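Local atomic coordinates of pyroglutatmate porin OpdO (Pseudomonas aeruginosa, PDB entry 3SZV), a protein that forms a beta-barrel channel of the bacterial outer membrane that probably lets small carboxylates such as pyroglutamate pass. Residues F305-R311 / V336-A342; I74-G78 / L141-L145; T160-L166 / F192-D198. All blocks are in the same frame, centred on the assembly; numbering follows the deposited sequence.

Contact 1: F305-R311 / V336-A342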
loop_
_atom_site.group_PDB
_atom_site.type_symbol
_atom_site.label_atom_id
_atom_site.label_comp_id
_atom_site.label_asym_id
_atom_site.label_seq_id
_atom_site.Cartn_x
_atom_site.Cartn_y
_atom_site.Cartn_z
ATOM N N PHE A 305 -9.351 -11.262 -2.898
ATOM C CA PHE A 305 -10.752 -11.634 -2.728
ATOM C C PHE A 305 -11.660 -10.679 -3.497
ATOM O O PHE A 305 -12.780 -10.372 -3.099
ATOM C CB PHE A 305 -11.088 -11.813 -1.242
ATOM C CG PHE A 305 -10.410 -13.019 -0.655
ATOM C CD1 PHE A 305 -11.067 -14.244 -0.596
ATOM C CD2 PHE A 305 -9.078 -12.956 -0.258
ATOM C CE1 PHE A 305 -10.422 -15.377 -0.113
ATOM C CE2 PHE A 305 -8.431 -14.077 0.226
ATOM C CZ PHE A 305 -9.105 -15.292 0.303
ATOM N N GLY A 306 -11.148 -10.260 -4.652
ATOM C CA GLY A 306 -11.820 -9.281 -5.487
ATOM C C GLY A 306 -12.337 -9.854 -6.791
ATOM O O GLY A 306 -12.601 -9.115 -7.742
ATOM N N ASN A 307 -12.473 -11.178 -6.838
ATOM C CA ASN A 307 -13.012 -11.842 -8.022
ATOM C C ASN A 307 -14.482 -11.520 -8.273
ATOM O O ASN A 307 -15.203 -11.087 -7.370
ATOM C CB ASN A 307 -12.806 -13.358 -7.910
ATOM C CG ASN A 307 -11.344 -13.734 -7.926
ATOM O OD1 ASN A 307 -10.711 -13.734 -8.987
ATOM N ND2 ASN A 307 -10.797 -14.061 -6.758
ATOM N N VAL A 308 -14.921 -11.739 -9.503
ATOM C CA VAL A 308 -16.315 -11.511 -9.867
ATOM C C VAL A 308 -17.274 -12.180 -8.881
ATOM O O VAL A 308 -17.183 -13.390 -8.627
ATOM C CB VAL A 308 -16.601 -12.021 -11.304
ATOM C CG1 VAL A 308 -18.076 -11.888 -11.641
ATOM C CG2 VAL A 308 -15.735 -11.261 -12.307
ATOM N N ASP A 309 -18.183 -11.377 -8.319
ATOM C CA ASP A 309 -19.244 -11.847 -7.414
ATOM C C ASP A 309 -18.766 -12.354 -6.042
ATOM O O ASP A 309 -19.566 -12.856 -5.248
ATOM C CB ASP A 309 -20.123 -12.906 -8.102
ATOM C CG ASP A 309 -20.994 -12.320 -9.189
ATOM O OD1 ASP A 309 -21.306 -11.116 -9.116
ATOM O OD2 ASP A 309 -21.393 -13.067 -10.110
ATOM N N GLU A 310 -17.478 -12.205 -5.744
ATOM C CA GLU A 310 -16.927 -12.846 -4.553
ATOM C C GLU A 310 -17.451 -12.276 -3.237
ATOM O O GLU A 310 -17.399 -11.063 -3.009
ATOM C CB GLU A 310 -15.400 -12.799 -4.562
ATOM C CG GLU A 310 -14.796 -13.702 -3.499
ATOM C CD GLU A 310 -13.364 -14.082 -3.798
ATOM O OE1 GLU A 310 -12.746 -13.426 -4.667
ATOM O OE2 GLU A 310 -12.880 -15.064 -3.178
ATOM N N ARG A 311 -17.926 -13.162 -2.365
ATOM C CA ARG A 311 -18.304 -12.810 -0.996
ATOM C C ARG A 311 -17.289 -13.455 -0.081
ATOM O O ARG A 311 -16.969 -14.633 -0.249
ATOM C CB ARG A 311 -19.706 -13.337 -0.689
ATOM C CG ARG A 311 -20.107 -13.245 0.777
ATOM C CD ARG A 311 -21.492 -13.838 0.998
ATOM N NE ARG A 311 -21.559 -15.228 0.548
ATOM C CZ ARG A 311 -22.656 -15.808 0.076
ATOM N NH1 ARG A 311 -23.788 -15.120 -0.011
ATOM N NH2 ARG A 311 -22.625 -17.075 -0.312
ATOM N N VAL A 336 -9.128 -15.965 5.494
ATOM C CA VAL A 336 -10.180 -15.383 4.683
ATOM C C VAL A 336 -10.803 -16.487 3.841
ATOM O O VAL A 336 -10.098 -17.283 3.227
ATOM C CB VAL A 336 -9.634 -14.283 3.764
ATOM C CG1 VAL A 336 -10.760 -13.662 2.947
ATOM C CG2 VAL A 336 -8.910 -13.207 4.575
ATOM N N SER A 337 -12.132 -16.545 3.849
ATOM C CA SER A 337 -12.869 -17.547 3.082
ATOM C C SER A 337 -13.807 -16.850 2.110
ATOM O O SER A 337 -14.596 -15.991 2.497
ATOM C CB SER A 337 -13.660 -18.441 4.039
ATOM O OG SER A 337 -14.402 -19.433 3.344
ATOM N N GLY A 338 -13.693 -17.210 0.834
ATOM C CA GLY A 338 -14.512 -16.609 -0.202
ATOM C C GLY A 338 -15.390 -17.635 -0.896
ATOM O O GLY A 338 -14.993 -18.784 -1.100
ATOM N N ASP A 339 -16.592 -17.207 -1.257
ATOM C CA ASP A 339 -17.476 -18.031 -2.076
ATOM C C ASP A 339 -18.285 -17.160 -3.037
ATOM O O ASP A 339 -18.030 -15.955 -3.173
ATOM C CB ASP A 339 -18.348 -18.959 -1.206
ATOM C CG ASP A 339 -19.457 -18.229 -0.473
ATOM O OD1 ASP A 339 -19.496 -16.986 -0.490
ATOM O OD2 ASP A 339 -20.303 -18.918 0.140
ATOM N N ASN A 340 -19.241 -17.773 -3.727
ATOM C CA ASN A 340 -20.068 -17.083 -4.711
ATOM C C ASN A 340 -19.294 -16.626 -5.946
ATOM O O ASN A 340 -19.819 -15.873 -6.760
ATOM C CB ASN A 340 -20.815 -15.896 -4.083
ATOM C CG ASN A 340 -22.066 -15.517 -4.869
ATOM O OD1 ASN A 340 -22.910 -16.373 -5.163
ATOM N ND2 ASN A 340 -22.187 -14.238 -5.225
ATOM N N VAL A 341 -18.049 -17.072 -6.086
ATOM C CA VAL A 341 -17.236 -16.588 -7.197
ATOM C C VAL A 341 -17.777 -17.102 -8.531
ATOM O O VAL A 341 -18.096 -18.283 -8.672
ATOM C CB VAL A 341 -15.755 -16.963 -7.026
ATOM C CG1 VAL A 341 -14.942 -16.541 -8.253
ATOM C CG2 VAL A 341 -15.199 -16.324 -5.758
ATOM N N ALA A 342 -17.878 -16.214 -9.513
ATOM C CA ALA A 342 -18.331 -16.615 -10.839
ATOM C C ALA A 342 -17.357 -17.604 -11.491
ATOM O O ALA A 342 -16.136 -17.376 -11.545
ATOM C CB ALA A 342 -18.552 -15.402 -11.725
#
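Arg-311 and Asp-339 form a side-on salt bridge where the loop 305-311 runs into a strand of the porin beta-barrel. NE of Arg-311 meets OD1 of Asp-339 at 2.9 Å, on the syn lone pair of that oxygen. NH2 of Arg-311 reaches OD2 of Asp-339 at 3.0 Å and is also weakly bonded to OD1. The grip is not coplanar: the guanidinium and carboxylate planes are 52° apart. The Arg-311 chain is extended to CD and then bends (chi3 57°), which carries NE back to the carboxylate.

The same two residues are an antiparallel hydrogen-bonded pair. Arg-311 N donates to Asp-339 O, and Asp-339 N donates to Arg-311 O. Farther along, Ala-342 N binds Val-308 O, and Asn-340 ND2 binds Asp-309 O at 3.0 Å. A type II turn, Asn-307 to Glu-310, sets these carbonyls. Asn-340 and Val-341 are a G1 bulge opposite Gly-349 of the next strand. Asn-347 of that strand binds both Asp-309 OD2 and Asn-340 O.

Glu-310 projects on the other side of the chain from Arg-311. Its OE1 accepts from both N and ND2 of Asn-307, so two bonds hold the carboxylate and brace the turn. Its other oxygen lies close to Glu-351, which would probably raise the proton affinity of one of the two acids. The Glu-310 chain lies alongside Val-341, with CG of Glu-310 3.5 Å from CG2 of Val-341.

Apolar contacts finish the join. Val-308 CG1 touches Ala-342 CB at 3.5 Å. Val-336 meets Phe-305 in a CH-pi contact. Val-336 CG1 sits over the ring centre of Phe-305, 3.3 Å from the centroid and only 4° off the normal.

Contact 2: I74-G78 / L141-L145. With C8E ((hydroxyethyloxy)tri(ethyloxy)octane), chain C.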
loop_
_atom_site.group_PDB
_atom_site.type_symbol
_atom_site.label_atom_id
_atom_site.label_comp_id
_atom_site.label_asym_id
_atom_site.label_seq_id
_atom_site.Cartn_x
_atom_site.Cartn_y
_atom_site.Cartn_z
ATOM N N ILE A 74 15.420 9.019 -3.960
ATOM C CA ILE A 74 15.442 7.632 -3.520
ATOM C C ILE A 74 16.381 6.843 -4.426
ATOM O O ILE A 74 16.271 6.902 -5.644
ATOM C CB ILE A 74 14.035 6.999 -3.463
ATOM C CG1 ILE A 74 14.134 5.572 -2.912
ATOM C CG2 ILE A 74 13.351 7.038 -4.831
ATOM C CD1 ILE A 74 12.819 4.998 -2.446
ATOM N N GLY A 75 17.333 6.146 -3.817
ATOM C CA GLY A 75 18.240 5.288 -4.550
ATOM C C GLY A 75 17.926 3.849 -4.212
ATOM O O GLY A 75 17.885 3.466 -3.038
ATOM N N LEU A 76 17.693 3.055 -5.248
ATOM C CA LEU A 76 17.332 1.651 -5.091
ATOM C C LEU A 76 18.355 0.786 -5.798
ATOM O O LEU A 76 18.768 1.080 -6.920
ATOM C CB LEU A 76 15.973 1.388 -5.727
ATOM C CG LEU A 76 14.802 2.199 -5.178
ATOM C CD1 LEU A 76 13.550 1.929 -5.995
ATOM C CD2 LEU A 76 14.574 1.889 -3.709
ATOM N N LEU A 77 18.760 -0.298 -5.151
ATOM C CA LEU A 77 19.695 -1.220 -5.768
ATOM C C LEU A 77 19.324 -2.607 -5.297
ATOM O O LEU A 77 19.175 -2.844 -4.098
ATOM C CB LEU A 77 21.134 -0.885 -5.359
ATOM C CG LEU A 77 22.235 -1.825 -5.846
ATOM C CD1 LEU A 77 22.277 -1.857 -7.362
ATOM C CD2 LEU A 77 23.581 -1.377 -5.277
ATOM N N GLY A 78 19.149 -3.517 -6.243
ATOM C CA GLY A 78 18.849 -4.888 -5.903
ATOM C C GLY A 78 19.635 -5.843 -6.764
ATOM O O GLY A 78 19.963 -5.547 -7.915
ATOM N N LEU A 141 11.146 -6.769 -2.468
ATOM C CA LEU A 141 12.489 -6.300 -2.160
ATOM C C LEU A 141 12.605 -4.774 -2.201
ATOM O O LEU A 141 13.199 -4.160 -1.305
ATOM C CB LEU A 141 13.498 -6.908 -3.131
ATOM C CG LEU A 141 14.960 -6.585 -2.796
ATOM C CD1 LEU A 141 15.434 -7.362 -1.572
ATOM C CD2 LEU A 141 15.872 -6.845 -3.987
ATOM N N LEU A 142 12.085 -4.186 -3.272
ATOM C CA LEU A 142 12.190 -2.751 -3.509
ATOM C C LEU A 142 10.810 -2.198 -3.826
ATOM O O LEU A 142 9.969 -2.898 -4.390
ATOM C CB LEU A 142 13.165 -2.467 -4.660
ATOM C CG LEU A 142 14.592 -2.975 -4.445
ATOM C CD1 LEU A 142 15.404 -2.893 -5.730
ATOM C CD2 LEU A 142 15.293 -2.203 -3.322
ATOM N N PRO A 143 10.549 -0.947 -3.445
ATOM C CA PRO A 143 9.185 -0.422 -3.575
ATOM C C PRO A 143 8.735 -0.163 -5.015
ATOM O O PRO A 143 9.555 0.152 -5.899
ATOM C CB PRO A 143 9.246 0.912 -2.811
ATOM C CG PRO A 143 10.724 1.280 -2.816
ATOM C CD PRO A 143 11.451 -0.022 -2.739
ATOM N N GLU A 144 7.433 -0.286 -5.247
ATOM C CA GLU A 144 6.816 0.292 -6.431
ATOM C C GLU A 144 6.916 1.829 -6.356
ATOM O O GLU A 144 6.803 2.414 -5.275
ATOM C CB GLU A 144 5.346 -0.139 -6.502
ATOM C CG GLU A 144 4.586 0.382 -7.720
ATOM C CD GLU A 144 3.118 -0.003 -7.713
ATOM O OE1 GLU A 144 2.573 -0.263 -6.632
ATOM O OE2 GLU A 144 2.507 -0.061 -8.805
ATOM N N LEU A 145 7.127 2.484 -7.498
ATOM C CA LEU A 145 7.087 3.947 -7.571
ATOM C C LEU A 145 6.128 4.349 -8.676
ATOM O O LEU A 145 5.954 3.620 -9.663
ATOM C CB LEU A 145 8.469 4.538 -7.886
ATOM C CG LEU A 145 9.570 4.271 -6.873
ATOM C CD1 LEU A 145 10.902 4.769 -7.407
ATOM C CD2 LEU A 145 9.231 4.931 -5.551
HETATM C C1 C8E C . 21.332 4.676 -16.767
HETATM C C2 C8E C . 21.602 4.829 -15.275
HETATM C C3 C8E C . 21.211 6.220 -14.795
HETATM C C4 C8E C . 21.861 6.535 -13.452
HETATM C C5 C8E C . 21.429 5.528 -12.396
HETATM C C6 C8E C . 22.058 5.784 -11.028
HETATM C C7 C8E C . 21.596 4.736 -10.018
HETATM C C8 C8E C . 21.941 5.100 -8.572
HETATM O O9 C8E C . 21.602 4.030 -7.698
HETATM C C10 C8E C . 21.958 4.294 -6.351
HETATM C C11 C8E C . 21.607 3.112 -5.442
HETATM O O12 C8E C . 21.946 3.397 -4.098
HETATM C C13 C8E C . 21.366 2.504 -3.166
HETATM C C16 C8E C . 24.411 0.967 -0.971
HETATM C C17 C8E C . 25.625 0.839 -1.881
HETATM O O18 C8E C . 26.349 -0.331 -1.571
HETATM C C19 C8E C . 25.801 -1.475 -2.186
HETATM C C20 C8E C . 26.489 -1.693 -3.528
HETATM O O21 C8E C . 27.105 -2.960 -3.554
#
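Leu-141 touches Gly-78 where a loop inside the porin barrel packs on the barrel wall. The wall here is strand 67-81, and the loop joins strands 120-124 and 145-147. Inward-folded loops that lie against the wall are a known feature of porin channels. No hydrogen bond joins the two segments. Aliphatic side chains make the contact, on each other and on the strand backbone.

Leu-141 reaches across with CD2, which lies 4.0 Å from Gly-78 CA. Its carbonyl O receives a weak hydrogen bond from Arg-30.

Leu-142 points toward the strand. Its CG is anti to the carbonyl carbon (chi1 -59°), and its two methyls spread over the backbone. Leu-142 CD1 lies 3.8 Å from Gly-78 N, while Leu-142 CD2 is 4.2 Å from Leu-76 CD2. Gly-78 has no side chain, so both leucines can come down to its main chain. Leu-55 of the neighbouring strand 49-59 also touches Leu-142.

Pro-143 reaches toward Leu-76 with CD and CG. Its CD is 3.8 Å from Leu-76 CD2. Pro-143 CG is also near Ile-74 CD1, at 4.3 Å. The Pro-143 carbonyl takes a hydrogen bond from Lys-170 NZ.

Glu-144 turns its side chain away from strand 67-81. There it binds Asn-169 ND2 and the backbone N of Asn-137, so its carboxylate is held by polar groups off the leucine patch.

Leu-145 points back to the strand, where its CD1 meets both Ile-74 and Leu-76. The residues of strand 67-81 alternate: Ile-74 and Leu-76 face the loop, whereas Leu-77 points the other way, to a bound detergent molecule. That outer surface is consistent with a membrane-facing wall. Leu-77 CD2 lies 3.4 Å from C20 of the detergent.

Contact 3: T160-L166 / F192-D198. With C8E ((hydroxyethyloxy)tri(ethyloxy)octane), chain I; C8E ((hydroxyethyloxy)tri(ethyloxy)octane), chain B.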
loop_
_atom_site.group_PDB
_atom_site.type_symbol
_atom_site.label_atom_id
_atom_site.label_comp_id
_atom_site.label_asym_id
_atom_site.label_seq_id
_atom_site.Cartn_x
_atom_site.Cartn_y
_atom_site.Cartn_z
ATOM N N THR A 160 -8.409 16.704 5.078
ATOM C CA THR A 160 -7.284 16.479 4.194
ATOM C C THR A 160 -7.795 16.339 2.776
ATOM O O THR A 160 -8.674 15.515 2.514
ATOM C CB THR A 160 -6.531 15.205 4.580
ATOM O OG1 THR A 160 -6.053 15.345 5.922
ATOM C CG2 THR A 160 -5.348 14.952 3.642
ATOM N N LEU A 161 -7.283 17.162 1.871
ATOM C CA LEU A 161 -7.607 17.054 0.461
ATOM C C LEU A 161 -6.370 16.604 -0.286
ATOM O O LEU A 161 -5.282 17.135 -0.061
ATOM C CB LEU A 161 -8.087 18.396 -0.088
ATOM C CG LEU A 161 -9.342 18.986 0.541
ATOM C CD1 LEU A 161 -9.531 20.421 0.060
ATOM C CD2 LEU A 161 -10.541 18.131 0.185
ATOM N N ARG A 162 -6.516 15.593 -1.130
ATOM C CA ARG A 162 -5.387 15.108 -1.917
ATOM C C ARG A 162 -5.781 14.974 -3.366
ATOM O O ARG A 162 -6.951 14.759 -3.697
ATOM C CB ARG A 162 -4.889 13.766 -1.397
ATOM C CG ARG A 162 -4.078 13.871 -0.106
ATOM C CD ARG A 162 -3.684 12.487 0.397
ATOM N NE ARG A 162 -4.866 11.724 0.787
ATOM C CZ ARG A 162 -4.875 10.409 0.997
ATOM N NH1 ARG A 162 -3.755 9.710 0.821
ATOM N NH2 ARG A 162 -6.006 9.801 1.375
ATOM N N GLY A 163 -4.804 15.104 -4.245
ATOM C CA GLY A 163 -5.041 14.837 -5.646
ATOM C C GLY A 163 -3.739 14.450 -6.303
ATOM O O GLY A 163 -2.664 14.829 -5.836
ATOM N N ALA A 164 -3.828 13.689 -7.385
ATOM C CA ALA A 164 -2.630 13.309 -8.110
ATOM C C ALA A 164 -2.912 13.144 -9.588
ATOM O O ALA A 164 -4.038 12.797 -9.997
ATOM C CB ALA A 164 -2.048 12.013 -7.541
ATOM N N HIS A 165 -1.876 13.405 -10.377
ATOM C CA HIS A 165 -1.815 13.010 -11.772
ATOM C C HIS A 165 -0.584 12.133 -11.930
ATOM O O HIS A 165 0.536 12.602 -11.715
ATOM C CB HIS A 165 -1.700 14.224 -12.687
ATOM C CG HIS A 165 -1.410 13.861 -14.107
ATOM N ND1 HIS A 165 -2.369 13.344 -14.951
ATOM C CD2 HIS A 165 -0.263 13.908 -14.823
ATOM C CE1 HIS A 165 -1.827 13.102 -16.131
ATOM N NE2 HIS A 165 -0.550 13.434 -16.080
ATOM N N LEU A 166 -0.800 10.866 -12.289
ATOM C CA LEU A 166 0.288 9.907 -12.450
ATOM C C LEU A 166 0.357 9.497 -13.900
ATOM O O LEU A 166 -0.687 9.336 -14.550
ATOM C CB LEU A 166 0.044 8.653 -11.611
ATOM C CG LEU A 166 -0.382 8.840 -10.154
ATOM C CD1 LEU A 166 -0.643 7.493 -9.481
ATOM C CD2 LEU A 166 0.652 9.666 -9.379
ATOM N N PHE A 192 -3.345 8.278 -14.645
ATOM C CA PHE A 192 -4.243 8.086 -13.523
ATOM C C PHE A 192 -4.409 9.397 -12.793
ATOM O O PHE A 192 -3.424 10.017 -12.376
ATOM C CB PHE A 192 -3.769 7.013 -12.543
ATOM C CG PHE A 192 -4.781 6.726 -11.475
ATOM C CD1 PHE A 192 -4.701 7.331 -10.226
ATOM C CD2 PHE A 192 -5.867 5.920 -11.756
ATOM C CE1 PHE A 192 -5.671 7.100 -9.263
ATOM C CE2 PHE A 192 -6.842 5.679 -10.803
ATOM C CZ PHE A 192 -6.737 6.274 -9.547
ATOM N N ASP A 193 -5.654 9.838 -12.659
ATOM C CA ASP A 193 -5.961 11.081 -11.993
ATOM C C ASP A 193 -6.952 10.818 -10.876
ATOM O O ASP A 193 -7.912 10.070 -11.058
ATOM C CB ASP A 193 -6.577 12.070 -12.982
ATOM C CG ASP A 193 -5.607 12.478 -14.064
ATOM O OD1 ASP A 193 -4.696 13.267 -13.763
ATOM O OD2 ASP A 193 -5.755 12.021 -15.217
ATOM N N PHE A 194 -6.752 11.438 -9.719
ATOM C CA PHE A 194 -7.764 11.354 -8.668
ATOM C C PHE A 194 -7.733 12.600 -7.804
ATOM O O PHE A 194 -6.746 13.342 -7.761
ATOM C CB PHE A 194 -7.577 10.113 -7.791
ATOM C CG PHE A 194 -6.640 10.327 -6.610
ATOM C CD1 PHE A 194 -7.143 10.725 -5.378
ATOM C CD2 PHE A 194 -5.270 10.132 -6.737
ATOM C CE1 PHE A 194 -6.303 10.932 -4.287
ATOM C CE2 PHE A 194 -4.418 10.343 -5.644
ATOM C CZ PHE A 194 -4.940 10.746 -4.415
ATOM N N ALA A 195 -8.844 12.841 -7.128
ATOM C CA ALA A 195 -8.890 13.800 -6.044
ATOM C C ALA A 195 -9.771 13.210 -4.970
ATOM O O ALA A 195 -10.685 12.420 -5.257
ATOM C CB ALA A 195 -9.423 15.150 -6.514
ATOM N N GLY A 196 -9.521 13.583 -3.728
ATOM C CA GLY A 196 -10.299 13.019 -2.641
ATOM C C GLY A 196 -10.150 13.804 -1.359
ATOM O O GLY A 196 -9.164 14.534 -1.153
ATOM N N GLY A 197 -11.139 13.653 -0.492
ATOM C CA GLY A 197 -11.129 14.296 0.802
ATOM C C GLY A 197 -11.346 13.299 1.911
ATOM O O GLY A 197 -12.142 12.357 1.762
ATOM N N ASP A 198 -10.657 13.518 3.030
ATOM C CA ASP A 198 -10.867 12.746 4.245
ATOM C C ASP A 198 -11.207 13.772 5.318
ATOM O O ASP A 198 -10.398 14.658 5.625
ATOM C CB ASP A 198 -9.604 11.971 4.616
ATOM C CG ASP A 198 -9.085 11.134 3.468
ATOM O OD1 ASP A 198 -9.816 10.232 3.006
ATOM O OD2 ASP A 198 -7.925 11.374 3.045
HETATM C C4 C8E I . -16.522 6.942 -10.954
HETATM C C5 C8E I . -16.142 8.329 -11.463
HETATM C C6 C8E I . -14.641 8.544 -11.299
HETATM C C7 C8E I . -14.046 9.337 -12.450
HETATM C C8 C8E I . -14.372 10.823 -12.389
HETATM O O9 C8E I . -13.265 11.562 -12.869
HETATM C C10 C8E I . -12.122 11.451 -12.047
HETATM C C11 C8E I . -11.739 12.880 -11.691
HETATM O O12 C8E I . -10.664 12.980 -10.790
HETATM C C13 C8E I . -10.086 14.263 -10.897
HETATM C C14 C8E I . -8.589 14.234 -10.621
HETATM O O15 C8E I . -8.140 15.561 -10.453
HETATM C C16 C8E I . -6.806 15.763 -10.862
HETATM C C17 C8E I . -5.926 15.921 -9.620
HETATM O O18 C8E I . -4.610 16.297 -9.962
HETATM C C19 C8E I . -4.134 17.391 -9.206
HETATM C C20 C8E I . -2.799 17.029 -8.560
HETATM O O21 C8E I . -1.766 17.799 -9.136
HETATM C C3 C8E B . -12.773 14.417 -8.790
HETATM C C4 C8E B . -13.224 15.389 -7.705
HETATM C C5 C8E B . -13.690 14.649 -6.457
HETATM C C6 C8E B . -13.842 15.608 -5.284
HETATM C C7 C8E B . -13.346 14.968 -3.998
HETATM C C8 C8E B . -14.458 14.826 -2.969
HETATM O O9 C8E B . -14.169 15.653 -1.866
HETATM C C10 C8E B . -15.172 15.588 -0.876
HETATM C C11 C8E B . -14.517 15.018 0.378
HETATM O O12 C8E B . -15.214 15.392 1.545
HETATM C C13 C8E B . -15.061 14.429 2.565
HETATM C C14 C8E B . -16.417 14.020 3.120
HETATM O O15 C8E B . -16.847 12.890 2.402
HETATM C C16 C8E B . -18.242 12.819 2.237
HETATM C C17 C8E B . -18.581 11.347 2.037
HETATM O O18 C8E B . -19.014 10.756 3.240
HETATM C C19 C8E B . -19.629 9.514 2.985
HETATM C C20 C8E B . -19.459 8.570 4.167
HETATM O O21 C8E B . -20.484 7.601 4.106
HETATM O O HOH W 1 -8.385 14.418 7.727
HETATM O O HOH W 2 -7.430 13.030 0.893
#
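The Phe-194 ring has one face over the neighbouring strand, with Gly-163 CA 4.2 Å above its plane and displaced toward the rim. Phe-194 CG sits between its own N and carbonyl carbon (chi1 88°), which swings the ring across the strand pair. Phe-194 CE2 touches Ala-164 CB at 3.5 Å.

The His-165 ring is met at its edge. His-165 ND1 donates to Asp-193 OD1 at 2.6 Å, almost exactly in the ring plane. Ring and carboxylate are turned 23° apart. The other Asp-193 oxygen has a long, weak ion pair with Arg-213.

The Arg-162 guanidinium also works through its edge. Arg-162 NH2 binds Asp-198 OD2 at 3.0 Å, and a water accepts from Arg-162 NE within hydrogen-bonding distance of that oxygen. Arg-162 NH1 binds Lys-130 O. Ser-208 and His-210 hold the other Asp-198 oxygen.

Strands 160-166 and 192-198, which carry these groups, are antiparallel neighbours in the barrel wall, bonded from Thr-160 with Asp-198 to Leu-166 with Phe-192. Detergent chains lie along the face of Gly-197, Ala-195 and Asp-193, probably the membrane side, where His-165 and Asp-193 satisfy each other. The reverse face is charged and water-bearing at Thr-160, Arg-162 and Asp-198, and turns apolar at Phe-194, Phe-192 and Leu-166. The chemistry implies an inner face of mixed character.

Following the chain from the N terminus, the first segment reached is 74-78, on strand 67-81. Contact 2 closes when the chain returns at 141-145, in the loop before strand 145-147. Contact 3 follows: 160-166 pairs with 192-198 across 25 intervening residues. Contact 1 comes last and closes a 24-residue excursion between 311 and 336. The three are in series, so none nests in or crosses another. Contact 2 ties an inner loop to the wall, contact 3 ties wall strand to wall strand, and contact 1 ties the loop before strand 311-320, and the start of that strand, to strand 329-343. Contacts 2 and 3 approach to about 8 Å between nearest atoms.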